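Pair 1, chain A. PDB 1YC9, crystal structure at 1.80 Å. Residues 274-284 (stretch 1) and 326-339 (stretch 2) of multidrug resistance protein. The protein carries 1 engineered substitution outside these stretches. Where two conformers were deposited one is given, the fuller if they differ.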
# COMPACT_ATOMS: atom_id res chain seq x y z
N GLN A 274 -21.42 15.70 -9.06
CA GLN A 274 -21.78 17.02 -8.55
C GLN A 274 -20.63 18.00 -8.78
O GLN A 274 -20.87 19.18 -9.07
CB GLN A 274 -22.06 16.97 -7.04
CG GLN A 274 -23.39 16.22 -6.62
CD GLN A 274 -24.63 16.77 -7.29
OE1 GLN A 274 -25.48 16.02 -7.75
NE2 GLN A 274 -24.74 18.06 -7.34
N GLN A 275 -19.40 17.53 -8.58
CA GLN A 275 -18.21 18.35 -8.80
C GLN A 275 -18.05 18.76 -10.28
O GLN A 275 -17.50 19.83 -10.57
CB GLN A 275 -16.96 17.70 -8.22
CG GLN A 275 -17.04 17.57 -6.72
CD GLN A 275 -16.01 16.67 -6.07
OE1 GLN A 275 -15.81 16.76 -4.85
NE2 GLN A 275 -15.40 15.77 -6.83
N VAL A 276 -18.53 17.94 -11.20
CA VAL A 276 -18.57 18.29 -12.61
C VAL A 276 -19.54 19.44 -12.74
O VAL A 276 -19.28 20.42 -13.46
CB VAL A 276 -18.95 17.08 -13.53
CG1 VAL A 276 -19.23 17.53 -14.94
CG2 VAL A 276 -17.89 16.04 -13.50
N GLY A 277 -20.70 19.35 -12.05
CA GLY A 277 -21.62 20.45 -12.07
C GLY A 277 -21.06 21.76 -11.54
O GLY A 277 -21.35 22.80 -12.10
N ILE A 278 -20.32 21.70 -10.45
CA ILE A 278 -19.69 22.87 -9.89
C ILE A 278 -18.80 23.49 -10.97
O ILE A 278 -18.79 24.72 -11.13
CB ILE A 278 -18.84 22.50 -8.69
CG1 ILE A 278 -19.74 22.08 -7.47
CG2 ILE A 278 -17.95 23.64 -8.25
CD1 ILE A 278 -18.96 21.42 -6.37
N ALA A 279 -18.00 22.66 -11.62
CA ALA A 279 -17.02 23.18 -12.60
C ALA A 279 -17.73 23.85 -13.78
O ALA A 279 -17.30 24.89 -14.31
CB ALA A 279 -16.09 22.07 -13.12
N GLN A 280 -18.82 23.25 -14.20
CA GLN A 280 -19.66 23.87 -15.21
C GLN A 280 -20.24 25.22 -14.76
O GLN A 280 -20.24 26.18 -15.53
CB GLN A 280 -20.81 22.93 -15.62
CG GLN A 280 -20.38 21.73 -16.48
CD GLN A 280 -21.51 20.67 -16.65
OE1 GLN A 280 -22.53 20.71 -15.96
NE2 GLN A 280 -21.27 19.70 -17.52
N ALA A 281 -20.70 25.30 -13.49
CA ALA A 281 -21.33 26.48 -12.98
C ALA A 281 -20.36 27.64 -12.79
O ALA A 281 -20.78 28.79 -12.75
CB ALA A 281 -22.04 26.17 -11.68
N GLN A 282 -19.08 27.34 -12.71
CA GLN A 282 -18.05 28.36 -12.59
C GLN A 282 -17.92 29.24 -13.83
O GLN A 282 -17.37 30.33 -13.76
CB GLN A 282 -16.69 27.72 -12.23
CG GLN A 282 -16.63 27.31 -10.77
CD GLN A 282 -15.34 26.60 -10.41
OE1 GLN A 282 -14.61 26.08 -11.31
NE2 GLN A 282 -15.05 26.57 -9.13
N PHE A 283 -18.43 28.78 -14.96
CA PHE A 283 -18.49 29.61 -16.15
C PHE A 283 -19.58 30.69 -16.11
O PHE A 283 -19.52 31.66 -16.87
CB PHE A 283 -18.68 28.74 -17.37
CG PHE A 283 -17.45 27.93 -17.77
CD1 PHE A 283 -17.24 26.67 -17.26
CD2 PHE A 283 -16.50 28.45 -18.68
CE1 PHE A 283 -16.13 25.92 -17.62
CE2 PHE A 283 -15.42 27.71 -19.06
CZ PHE A 283 -15.24 26.43 -18.54
N TYR A 284 -20.54 30.54 -15.20
CA TYR A 284 -21.69 31.41 -15.10
C TYR A 284 -21.47 32.53 -14.08
O TYR A 284 -20.53 32.46 -13.28
CB TYR A 284 -22.93 30.58 -14.72
CG TYR A 284 -23.36 29.70 -15.87
CD1 TYR A 284 -22.67 28.55 -16.17
CD2 TYR A 284 -24.48 30.05 -16.66
CE1 TYR A 284 -23.05 27.74 -17.23
CE2 TYR A 284 -24.87 29.25 -17.74
CZ TYR A 284 -24.15 28.09 -18.00
OH TYR A 284 -24.48 27.25 -19.05
N ARG A 326 -8.05 28.25 -17.01
CA ARG A 326 -8.31 27.90 -15.61
C ARG A 326 -9.67 27.20 -15.53
O ARG A 326 -9.74 26.06 -15.01
CB ARG A 326 -8.27 29.15 -14.76
CG ARG A 326 -8.57 28.95 -13.28
CD ARG A 326 -8.12 30.12 -12.46
NE ARG A 326 -8.66 31.42 -12.90
CZ ARG A 326 -9.91 31.86 -12.73
NH1 ARG A 326 -10.86 31.12 -12.16
NH2 ARG A 326 -10.22 33.06 -13.17
N LEU A 327 -10.73 27.84 -16.00
CA LEU A 327 -12.11 27.25 -15.88
C LEU A 327 -12.21 25.98 -16.69
O LEU A 327 -12.86 24.99 -16.31
CB LEU A 327 -13.18 28.22 -16.30
CG LEU A 327 -13.28 29.44 -15.38
CD1 LEU A 327 -14.40 30.30 -15.85
CD2 LEU A 327 -13.33 29.09 -13.87
N GLU A 328 -11.57 26.00 -17.87
CA GLU A 328 -11.68 24.92 -18.81
C GLU A 328 -10.95 23.69 -18.28
O GLU A 328 -11.47 22.59 -18.33
CB GLU A 328 -11.07 25.33 -20.19
CG GLU A 328 -11.79 26.47 -20.84
CD GLU A 328 -11.33 27.85 -20.43
OE1 GLU A 328 -10.50 28.03 -19.46
OE2 GLU A 328 -11.80 28.80 -21.00
N GLY A 329 -9.71 23.89 -17.82
CA GLY A 329 -8.91 22.85 -17.25
C GLY A 329 -9.58 22.27 -15.98
O GLY A 329 -9.44 21.07 -15.75
N GLN A 330 -10.22 23.11 -15.18
CA GLN A 330 -10.88 22.66 -13.96
C GLN A 330 -12.04 21.73 -14.30
O GLN A 330 -12.21 20.70 -13.65
CB GLN A 330 -11.39 23.88 -13.16
CG GLN A 330 -10.33 24.42 -12.23
CD GLN A 330 -10.80 25.59 -11.34
OE1 GLN A 330 -11.80 25.47 -10.67
NE2 GLN A 330 -10.05 26.66 -11.31
N LEU A 331 -12.74 22.08 -15.38
CA LEU A 331 -13.83 21.23 -15.88
C LEU A 331 -13.27 19.91 -16.40
O LEU A 331 -13.76 18.86 -16.03
CB LEU A 331 -14.64 21.96 -16.95
CG LEU A 331 -15.77 21.17 -17.58
CD1 LEU A 331 -16.78 20.62 -16.51
CD2 LEU A 331 -16.50 21.98 -18.59
N THR A 332 -12.21 19.93 -17.21
CA THR A 332 -11.58 18.69 -17.62
C THR A 332 -11.16 17.80 -16.43
O THR A 332 -11.39 16.61 -16.44
CB THR A 332 -10.37 19.00 -18.56
OG1 THR A 332 -10.89 19.60 -19.75
CG2 THR A 332 -9.67 17.71 -18.97
N SER A 333 -10.54 18.39 -15.42
CA SER A 333 -10.10 17.66 -14.26
C SER A 333 -11.31 17.08 -13.50
O SER A 333 -11.24 15.94 -13.03
CB SER A 333 -9.24 18.56 -13.39
OG SER A 333 -8.00 18.74 -14.06
N ALA A 334 -12.40 17.84 -13.44
CA ALA A 334 -13.60 17.37 -12.71
C ALA A 334 -14.21 16.22 -13.53
O ALA A 334 -14.61 15.21 -12.97
CB ALA A 334 -14.57 18.49 -12.54
N GLU A 335 -14.26 16.32 -14.85
CA GLU A 335 -14.80 15.22 -15.66
C GLU A 335 -13.97 13.98 -15.47
O GLU A 335 -14.51 12.92 -15.33
CB GLU A 335 -14.87 15.54 -17.17
CG GLU A 335 -15.83 16.64 -17.53
CD GLU A 335 -15.69 17.12 -18.96
OE1 GLU A 335 -16.50 18.00 -19.38
OE2 GLU A 335 -14.73 16.64 -19.66
N ALA A 336 -12.65 14.12 -15.46
CA ALA A 336 -11.73 13.04 -15.25
C ALA A 336 -11.95 12.36 -13.88
O ALA A 336 -11.92 11.15 -13.78
CB ALA A 336 -10.36 13.52 -15.34
N ARG A 337 -12.15 13.16 -12.86
CA ARG A 337 -12.41 12.59 -11.54
C ARG A 337 -13.72 11.80 -11.57
O ARG A 337 -13.77 10.71 -10.98
CB ARG A 337 -12.43 13.68 -10.46
CG ARG A 337 -12.94 13.20 -9.12
CD ARG A 337 -12.14 12.04 -8.49
NE ARG A 337 -12.88 11.44 -7.37
CZ ARG A 337 -12.94 10.13 -7.06
NH1 ARG A 337 -12.22 9.21 -7.71
NH2 ARG A 337 -13.66 9.75 -5.98
N TYR A 338 -14.75 12.31 -12.24
CA TYR A 338 -16.01 11.55 -12.38
C TYR A 338 -15.82 10.23 -13.06
O TYR A 338 -16.31 9.19 -12.63
CB TYR A 338 -17.06 12.36 -13.11
CG TYR A 338 -18.31 11.59 -13.36
CD1 TYR A 338 -18.68 11.26 -14.63
CD2 TYR A 338 -19.12 11.17 -12.30
CE1 TYR A 338 -19.80 10.54 -14.89
CE2 TYR A 338 -20.25 10.43 -12.54
CZ TYR A 338 -20.60 10.13 -13.83
OH TYR A 338 -21.74 9.40 -14.10
N GLN A 339 -15.08 10.26 -14.17
CA GLN A 339 -14.80 9.06 -14.93
C GLN A 339 -14.02 8.04 -14.10
O GLN A 339 -14.32 6.84 -14.16
CB GLN A 339 -14.06 9.45 -16.23
CG GLN A 339 -14.97 10.16 -17.19
CD GLN A 339 -14.25 10.68 -18.45
OE1 GLN A 339 -14.19 9.99 -19.47
NE2 GLN A 339 -13.78 11.89 -18.40
O HOH W 1 -14.33 13.53 -5.92
O HOH W 2 -14.58 25.30 -14.21
O HOH W 3 -18.95 18.52 -18.71

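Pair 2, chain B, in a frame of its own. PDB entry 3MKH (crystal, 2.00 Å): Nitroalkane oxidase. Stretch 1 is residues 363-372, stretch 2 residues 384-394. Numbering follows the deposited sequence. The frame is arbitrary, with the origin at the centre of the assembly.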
# COMPACT_ATOMS: atom_id res chain seq x y z
N ALA B 363 -6.61 -11.24 1.31
CA ALA B 363 -7.36 -11.92 0.25
C ALA B 363 -7.85 -10.97 -0.86
O ALA B 363 -7.73 -11.27 -2.06
CB ALA B 363 -8.55 -12.71 0.85
N VAL B 364 -8.41 -9.83 -0.47
CA VAL B 364 -8.84 -8.83 -1.46
C VAL B 364 -7.65 -8.35 -2.31
O VAL B 364 -7.72 -8.34 -3.54
CB VAL B 364 -9.55 -7.63 -0.78
CG1 VAL B 364 -9.96 -6.58 -1.81
CG2 VAL B 364 -10.77 -8.13 0.03
N LYS B 365 -6.55 -7.99 -1.66
CA LYS B 365 -5.32 -7.58 -2.34
C LYS B 365 -4.75 -8.68 -3.28
O LYS B 365 -4.31 -8.39 -4.37
CB LYS B 365 -4.28 -7.12 -1.30
CG LYS B 365 -2.86 -6.84 -1.83
CD LYS B 365 -2.84 -5.85 -2.98
CE LYS B 365 -1.44 -5.23 -3.16
NZ LYS B 365 -0.28 -6.20 -2.99
N ALA B 366 -4.78 -9.94 -2.84
CA ALA B 366 -4.34 -11.05 -3.67
C ALA B 366 -5.20 -11.18 -4.92
O ALA B 366 -4.68 -11.47 -6.00
CB ALA B 366 -4.39 -12.35 -2.89
N CYS B 367 -6.51 -11.05 -4.77
CA CYS B 367 -7.41 -11.20 -5.90
C CYS B 367 -7.20 -10.07 -6.92
O CYS B 367 -7.20 -10.32 -8.13
CB CYS B 367 -8.86 -11.31 -5.45
SG CYS B 367 -9.25 -12.88 -4.62
N THR B 368 -6.98 -8.84 -6.44
CA THR B 368 -6.75 -7.72 -7.36
C THR B 368 -5.39 -7.87 -8.04
O THR B 368 -5.26 -7.59 -9.23
CB THR B 368 -6.91 -6.31 -6.68
OG1 THR B 368 -6.13 -6.24 -5.48
CG2 THR B 368 -8.36 -6.06 -6.32
N ASP B 369 -4.38 -8.31 -7.28
CA ASP B 369 -3.05 -8.55 -7.86
C ASP B 369 -3.10 -9.61 -8.94
O ASP B 369 -2.48 -9.48 -9.99
CB ASP B 369 -2.06 -9.03 -6.78
CG ASP B 369 -1.42 -7.89 -6.03
OD1 ASP B 369 -1.55 -6.73 -6.46
OD2 ASP B 369 -0.76 -8.16 -4.99
N VAL B 370 -3.82 -10.70 -8.67
CA VAL B 370 -3.90 -11.78 -9.64
C VAL B 370 -4.63 -11.36 -10.92
O VAL B 370 -4.27 -11.76 -12.03
CB VAL B 370 -4.53 -13.03 -8.98
CG1 VAL B 370 -5.10 -13.93 -10.00
CG2 VAL B 370 -3.48 -13.73 -8.10
N ILE B 371 -5.67 -10.54 -10.77
CA ILE B 371 -6.36 -9.99 -11.94
C ILE B 371 -5.38 -9.17 -12.81
O ILE B 371 -5.35 -9.32 -14.03
CB ILE B 371 -7.57 -9.16 -11.48
CG1 ILE B 371 -8.73 -10.10 -11.11
CG2 ILE B 371 -8.00 -8.14 -12.55
CD1 ILE B 371 -9.83 -9.44 -10.28
N ASN B 372 -4.56 -8.35 -12.19
CA ASN B 372 -3.57 -7.58 -12.95
C ASN B 372 -2.53 -8.46 -13.65
O ASN B 372 -2.10 -8.16 -14.77
CB ASN B 372 -2.91 -6.53 -12.05
CG ASN B 372 -3.87 -5.40 -11.71
OD1 ASN B 372 -4.80 -5.16 -12.46
ND2 ASN B 372 -3.67 -4.75 -10.56
N PRO B 384 -12.16 -17.98 -13.25
CA PRO B 384 -12.60 -17.86 -11.84
C PRO B 384 -12.24 -16.55 -11.14
O PRO B 384 -12.70 -16.38 -10.01
CB PRO B 384 -11.85 -19.00 -11.16
CG PRO B 384 -10.56 -19.09 -11.93
CD PRO B 384 -10.98 -18.86 -13.38
N PHE B 385 -11.46 -15.67 -11.76
CA PHE B 385 -10.86 -14.54 -11.05
C PHE B 385 -11.86 -13.50 -10.56
O PHE B 385 -11.71 -12.97 -9.47
CB PHE B 385 -9.74 -13.91 -11.89
CG PHE B 385 -8.70 -14.92 -12.32
CD1 PHE B 385 -7.75 -15.36 -11.43
CD2 PHE B 385 -8.72 -15.46 -13.59
CE1 PHE B 385 -6.80 -16.31 -11.80
CE2 PHE B 385 -7.79 -16.42 -13.98
CZ PHE B 385 -6.82 -16.83 -13.07
N SER B 386 -12.89 -13.22 -11.36
CA SER B 386 -13.90 -12.25 -10.93
C SER B 386 -14.66 -12.77 -9.70
O SER B 386 -14.86 -12.03 -8.73
CB SER B 386 -14.86 -11.94 -12.08
OG SER B 386 -15.88 -11.06 -11.66
N ASP B 387 -15.09 -14.02 -9.75
CA ASP B 387 -15.81 -14.61 -8.63
C ASP B 387 -14.94 -14.64 -7.38
O ASP B 387 -15.45 -14.44 -6.27
CB ASP B 387 -16.27 -16.03 -8.96
CG ASP B 387 -17.48 -16.05 -9.88
OD1 ASP B 387 -18.08 -14.97 -10.12
OD2 ASP B 387 -17.82 -17.16 -10.35
N LEU B 388 -13.65 -14.91 -7.54
CA LEU B 388 -12.74 -14.89 -6.38
C LEU B 388 -12.72 -13.51 -5.71
O LEU B 388 -12.89 -13.41 -4.51
CB LEU B 388 -11.31 -15.32 -6.76
CG LEU B 388 -11.17 -16.84 -6.91
CD1 LEU B 388 -9.95 -17.17 -7.74
CD2 LEU B 388 -11.08 -17.46 -5.52
N LEU B 389 -12.51 -12.46 -6.50
CA LEU B 389 -12.57 -11.09 -5.98
C LEU B 389 -13.91 -10.79 -5.27
O LEU B 389 -13.96 -10.30 -4.14
CB LEU B 389 -12.38 -10.09 -7.14
CG LEU B 389 -12.50 -8.62 -6.73
CD1 LEU B 389 -11.52 -8.34 -5.58
CD2 LEU B 389 -12.24 -7.67 -7.91
N ASN B 390 -15.01 -11.09 -5.94
CA ASN B 390 -16.32 -10.81 -5.37
C ASN B 390 -16.67 -11.66 -4.16
O ASN B 390 -17.59 -11.32 -3.41
CB ASN B 390 -17.40 -10.87 -6.43
CG ASN B 390 -17.39 -9.65 -7.31
OD1 ASN B 390 -17.64 -8.55 -6.84
ND2 ASN B 390 -17.04 -9.82 -8.58
N THR B 391 -15.94 -12.74 -3.96
CA THR B 391 -16.05 -13.50 -2.71
C THR B 391 -15.18 -12.83 -1.66
O THR B 391 -15.61 -12.59 -0.52
CB THR B 391 -15.60 -14.98 -2.93
OG1 THR B 391 -16.43 -15.58 -3.94
CG2 THR B 391 -15.73 -15.79 -1.62
N ALA B 392 -13.96 -12.49 -2.05
CA ALA B 392 -12.98 -11.96 -1.11
C ALA B 392 -13.42 -10.65 -0.46
O ALA B 392 -13.16 -10.41 0.73
CB ALA B 392 -11.61 -11.79 -1.82
N VAL B 393 -14.10 -9.78 -1.22
CA VAL B 393 -14.44 -8.47 -0.65
C VAL B 393 -15.41 -8.52 0.53
O VAL B 393 -15.51 -7.56 1.28
CB VAL B 393 -14.94 -7.44 -1.71
CG1 VAL B 393 -13.87 -7.20 -2.74
CG2 VAL B 393 -16.23 -7.89 -2.34
N VAL B 394 -16.13 -9.63 0.69
CA VAL B 394 -16.97 -9.78 1.87
C VAL B 394 -16.17 -10.00 3.17
O VAL B 394 -16.65 -9.73 4.26
CB VAL B 394 -17.99 -10.93 1.72
CG1 VAL B 394 -17.40 -12.25 2.22
CG2 VAL B 394 -19.26 -10.58 2.46
O HOH W 4 -8.80 -12.90 -8.59

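Two antiparallel helix pairs with a common backbone. In pair 1 the helix axes approach to 8.4 Å at 169° between their N-to-C directions; in pair 2 they approach to 8.7 Å at 159°. The N, CA and C atoms of 14 central residues superpose with an RMSD of 0.3 Å. The register is the same: V276(A) CA lies 5.1 Å from A334(A) CA and V364(B) CA 5.2 Å from A392(B) CA.

V276(A) and V364(B) are nearly identical, both t rotamers with side-chain centres 0.2 Å apart after superposition. V276(A) CG2 lies 3.4 Å from A334(A) O, and V364(B) CG2 lies 3.4 Å from A392(B) O. V276(A) is a knob among L331(A), A334(A), E335(A) and Y338(A). E335(A) matches V393(B), and both valines touch the matched residue through carbon: E335(A) offers the aliphatic part of its chain, V276(A) CG1 to E335(A) CG at 4.4 Å, and V393(B) a methyl, V364(B) CG1 to V393(B) CG1 at 4.1 Å. The matched alanines A334(A) and A392(B) point toward the partner helix.

One turn on, A279(A) matches C367(B). The alanine methyl packs directly, A279(A) CB to A334(A) CB at 3.9 Å; in pair 2 C367(B) SG lies 3.8 Å from both A392(B) CB and L388(B) CB. L388(B) matches Q330(A), and both point toward the partner; Q330(A) O lies 4.1 Å from A279(A) CB. The leucines L331(A) and L389(B) share the t, p rotamer. L389(B) is a knob among V364(B), C367(B), T368(B) and I371(B). Q280(A), in the place of T368(B), meets its leucine through the aliphatic part of its chain, Q280(A) CG to L331(A) CD1 at 3.8 Å; T368(B) uses its methyl, CG2 to L389(B) CD1 at 4.0 Å.

The aromatic changes stretch: F283(A) lies in stretch 1, F385(B) in stretch 2. F283(A) lays a ring face against L327(A), whose CB is 3.8 Å from the ring centroid in a CH-pi contact. In pair 2, I371(B) replaces the phenylalanine and F385(B) the leucine, with I371(B) CG1 to F385(B) CB at 4.0 Å. V370(B), matching Q282(A), brings CG1 within 3.3 Å of F385(B) CD1.

Water 3 joins Q280(A) NE2 to E335(A) OE1. At the position of Q275(A), A363(B) CB lies 4.2 Å from A392(B) CB. Both pairs hold a water between matched carbonyls: water 2 lies 2.8 Å from A279(A) O and 2.7 Å from L327(A) O, and water 4 donates to C367(B) O at 3.1 Å and F385(B) O at 3.0 Å.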